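Local structure of cytochrome B5-HOST origin (Ostreococcus tauri virus 2, 4B8N) at residues R14-A22 with E83-K91. The protein binds a protoporphyrin IX with iron and, as a viral cytochrome b5, probably carries electrons between redox partners. Numbering follows the deposited sequence.
Sequences RDLSLTEIA and EVVLGPVKK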
loop_
_atom_site.group_PDB
_atom_site.type_symbol
_atom_site.label_atom_id
_atom_site.label_comp_id
_atom_site.label_asym_id
_atom_site.label_seq_id
_atom_site.Cartn_x
_atom_site.Cartn_y
_atom_site.Cartn_z
ATOM N N ARG A 14 -12.964 0.873 13.322
ATOM C CA ARG A 14 -12.312 0.047 12.283
ATOM C C ARG A 14 -12.307 0.706 10.887
ATOM O O ARG A 14 -12.606 0.065 9.861
ATOM C CB ARG A 14 -12.842 -1.399 12.272
ATOM C CG ARG A 14 -11.762 -2.425 11.959
ATOM C CD ARG A 14 -11.959 -3.755 12.677
ATOM N NE ARG A 14 -12.603 -4.766 11.833
ATOM C CZ ARG A 14 -11.973 -5.532 10.941
ATOM N NH1 ARG A 14 -10.664 -5.417 10.746
ATOM N NH2 ARG A 14 -12.663 -6.415 10.231
ATOM N N ASP A 15 -11.955 1.996 10.882
ATOM C CA ASP A 15 -11.762 2.807 9.670
ATOM C C ASP A 15 -10.264 3.000 9.397
ATOM O O ASP A 15 -9.431 2.381 10.055
ATOM C CB ASP A 15 -12.471 4.166 9.809
ATOM C CG ASP A 15 -12.057 4.942 11.079
ATOM O OD1 ASP A 15 -11.427 4.357 11.992
ATOM O OD2 ASP A 15 -12.373 6.152 11.161
ATOM N N LEU A 16 -9.914 3.877 8.457
ATOM C CA LEU A 16 -8.521 4.012 8.003
ATOM C C LEU A 16 -7.581 4.835 8.916
ATOM O O LEU A 16 -6.797 5.661 8.442
ATOM C CB LEU A 16 -8.492 4.539 6.554
ATOM C CG LEU A 16 -9.145 3.636 5.491
ATOM C CD1 LEU A 16 -9.148 4.297 4.112
ATOM C CD2 LEU A 16 -8.448 2.285 5.425
ATOM N N SER A 17 -7.632 4.591 10.224
ATOM C CA SER A 17 -6.670 5.226 11.136
ATOM C C SER A 17 -5.319 4.514 11.069
ATOM O O SER A 17 -5.245 3.352 10.678
ATOM C CB SER A 17 -7.191 5.203 12.567
ATOM O OG SER A 17 -7.222 3.874 13.064
ATOM N N LEU A 18 -4.260 5.202 11.479
ATOM C CA LEU A 18 -2.925 4.609 11.497
ATOM C C LEU A 18 -2.886 3.351 12.348
ATOM O O LEU A 18 -2.239 2.367 11.984
ATOM C CB LEU A 18 -1.890 5.624 11.982
ATOM C CG LEU A 18 -1.723 6.897 11.145
ATOM C CD1 LEU A 18 -0.831 7.884 11.884
ATOM C CD2 LEU A 18 -1.135 6.574 9.785
ATOM N N THR A 19 -3.610 3.384 13.466
ATOM C CA THR A 19 -3.758 2.225 14.344
ATOM C C THR A 19 -4.337 1.035 13.591
ATOM O O THR A 19 -3.792 -0.072 13.651
ATOM C CB THR A 19 -4.613 2.568 15.591
ATOM O OG1 THR A 19 -3.861 3.437 16.443
ATOM C CG2 THR A 19 -4.984 1.313 16.395
ATOM N N GLU A 20 -5.438 1.251 12.881
ATOM C CA GLU A 20 -6.048 0.167 12.130
ATOM C C GLU A 20 -5.141 -0.276 10.981
ATOM O O GLU A 20 -5.009 -1.477 10.714
ATOM C CB GLU A 20 -7.449 0.539 11.635
ATOM C CG GLU A 20 -8.059 -0.430 10.622
ATOM C CD GLU A 20 -8.399 -1.803 11.191
ATOM O OE1 GLU A 20 -8.538 -1.936 12.430
ATOM O OE2 GLU A 20 -8.540 -2.758 10.385
ATOM N N ILE A 21 -4.489 0.682 10.326
ATOM C CA ILE A 21 -3.616 0.356 9.181
ATOM C C ILE A 21 -2.466 -0.565 9.611
ATOM O O ILE A 21 -2.161 -1.562 8.949
ATOM C CB ILE A 21 -3.080 1.632 8.481
ATOM C CG1 ILE A 21 -4.231 2.415 7.841
ATOM C CG2 ILE A 21 -2.032 1.281 7.414
ATOM C CD1 ILE A 21 -3.903 3.864 7.523
ATOM N N ALA A 22 -1.853 -0.233 10.736
ATOM C CA ALA A 22 -0.756 -1.020 11.303
ATOM C C ALA A 22 -1.077 -2.513 11.482
ATOM O O ALA A 22 -0.161 -3.341 11.489
ATOM C CB ALA A 22 -0.313 -0.415 12.627
ATOM N N GLU A 83 -10.544 -1.253 -6.861
ATOM C CA GLU A 83 -10.829 -2.153 -5.739
ATOM C C GLU A 83 -9.722 -2.191 -4.657
ATOM O O GLU A 83 -10.000 -2.530 -3.500
ATOM C CB GLU A 83 -11.193 -3.561 -6.219
ATOM C CG GLU A 83 -10.085 -4.298 -6.953
ATOM C CD GLU A 83 -10.516 -5.677 -7.412
ATOM O OE1 GLU A 83 -11.652 -5.813 -7.921
ATOM O OE2 GLU A 83 -9.715 -6.628 -7.273
ATOM N N VAL A 84 -8.487 -1.839 -5.019
ATOM C CA VAL A 84 -7.389 -1.857 -4.034
ATOM C C VAL A 84 -7.144 -0.499 -3.380
ATOM O O VAL A 84 -6.362 -0.392 -2.429
ATOM C CB VAL A 84 -6.063 -2.437 -4.601
ATOM C CG1 VAL A 84 -6.269 -3.864 -5.102
ATOM C CG2 VAL A 84 -5.464 -1.544 -5.683
ATOM N N VAL A 85 -7.791 0.536 -3.904
ATOM C CA VAL A 85 -7.615 1.880 -3.371
ATOM C C VAL A 85 -8.675 2.066 -2.299
ATOM O O VAL A 85 -9.848 2.270 -2.601
ATOM C CB VAL A 85 -7.717 2.973 -4.458
ATOM C CG1 VAL A 85 -7.376 4.333 -3.867
ATOM C CG2 VAL A 85 -6.815 2.651 -5.648
ATOM N N LEU A 86 -8.253 1.983 -1.042
ATOM C CA LEU A 86 -9.197 1.968 0.061
ATOM C C LEU A 86 -9.667 3.363 0.452
ATOM O O LEU A 86 -10.820 3.530 0.835
ATOM C CB LEU A 86 -8.611 1.228 1.273
ATOM C CG LEU A 86 -8.104 -0.202 1.023
ATOM C CD1 LEU A 86 -7.746 -0.824 2.350
ATOM C CD2 LEU A 86 -9.122 -1.077 0.288
ATOM N N GLY A 87 -8.783 4.354 0.347
ATOM C CA GLY A 87 -9.121 5.737 0.689
ATOM C C GLY A 87 -8.039 6.441 1.498
ATOM O O GLY A 87 -6.971 5.876 1.752
ATOM N N PRO A 88 -8.311 7.688 1.924
ATOM C CA PRO A 88 -7.296 8.429 2.658
ATOM C C PRO A 88 -7.188 8.010 4.139
ATOM O O PRO A 88 -8.179 7.565 4.734
ATOM C CB PRO A 88 -7.781 9.881 2.530
ATOM C CG PRO A 88 -9.278 9.758 2.514
ATOM C CD PRO A 88 -9.581 8.439 1.826
ATOM N N VAL A 89 -5.981 8.137 4.699
ATOM C CA VAL A 89 -5.735 7.953 6.135
ATOM C C VAL A 89 -6.635 8.890 6.956
ATOM O O VAL A 89 -6.778 10.072 6.628
ATOM C CB VAL A 89 -4.249 8.235 6.483
ATOM C CG1 VAL A 89 -3.999 8.189 7.988
ATOM C CG2 VAL A 89 -3.331 7.242 5.790
ATOM N N LYS A 90 -7.252 8.351 7.999
ATOM C CA LYS A 90 -8.050 9.150 8.922
ATOM C C LYS A 90 -7.192 9.619 10.091
ATOM O O LYS A 90 -6.723 8.803 10.895
ATOM C CB LYS A 90 -9.270 8.364 9.414
ATOM C CG LYS A 90 -10.482 8.479 8.494
ATOM C CD LYS A 90 -10.368 7.543 7.305
ATOM C CE LYS A 90 -11.032 8.105 6.056
ATOM N NZ LYS A 90 -10.804 7.186 4.903
ATOM N N LYS A 91 -6.989 10.934 10.167
ATOM C CA LYS A 91 -6.167 11.560 11.212
ATOM C C LYS A 91 -6.980 11.921 12.466
ATOM O O LYS A 91 -6.534 12.676 13.335
ATOM C CB LYS A 91 -5.454 12.811 10.669
ATOM C CG LYS A 91 -4.647 12.607 9.391
ATOM C CD LYS A 91 -5.458 12.969 8.152
ATOM C CE LYS A 91 -5.744 14.463 8.081
ATOM N NZ LYS A 91 -6.791 14.782 7.072
ATOM O OXT LYS A 91 -8.113 11.471 12.656
#
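Leu-16 O is gripped twice by the segment 83-91: Lys-90 N donates to it at 2.8 Å with a nearly straight N-H...O angle of 173°, and Val-89 CA adds a CA-H...O contact to Leu-16 O at 3.4 Å. The amide arrives from above the carbonyl plane, 52° out of it, instead of on a lone pair. This joins the two ends of the cytochrome b5 fold: the turn leading into helix 18-22 meets the tail that leaves edge strand 85-88. The side chain of Leu-86 lies about 12 Å from the bound heme. Leu-16 centres an inverse gamma turn, and Ser-17 follows as N-cap, its OG accepting from Glu-20 N.

Beside this bond, the Leu-16 side chain crosses the Lys-90 chain obliquely, Leu-16 CB 3.6 Å from Lys-90 CD and Leu-16 CD1 3.4 Å from Lys-90 NZ. The same CD1 reaches Gly-87 C and the carbonyl of Pro-88, while Trp-31 of strand 29-34 also touches this leucine. Val-89 splits its branches between two helix residues. Val-89 CG1, anti to the backbone N (chi1 174°), meets Leu-18 CD2 at 3.7 Å, whereas Val-89 CG2 touches Ile-21 CD1 at 3.8 Å, these two side chains crossing at about a right angle. Bends at chi2 and chi3 turn the Lys-90 chain back along its own segment, placing Lys-90 NZ in the carbonyl plane of Pro-88, 2.7 Å from Pro-88 O.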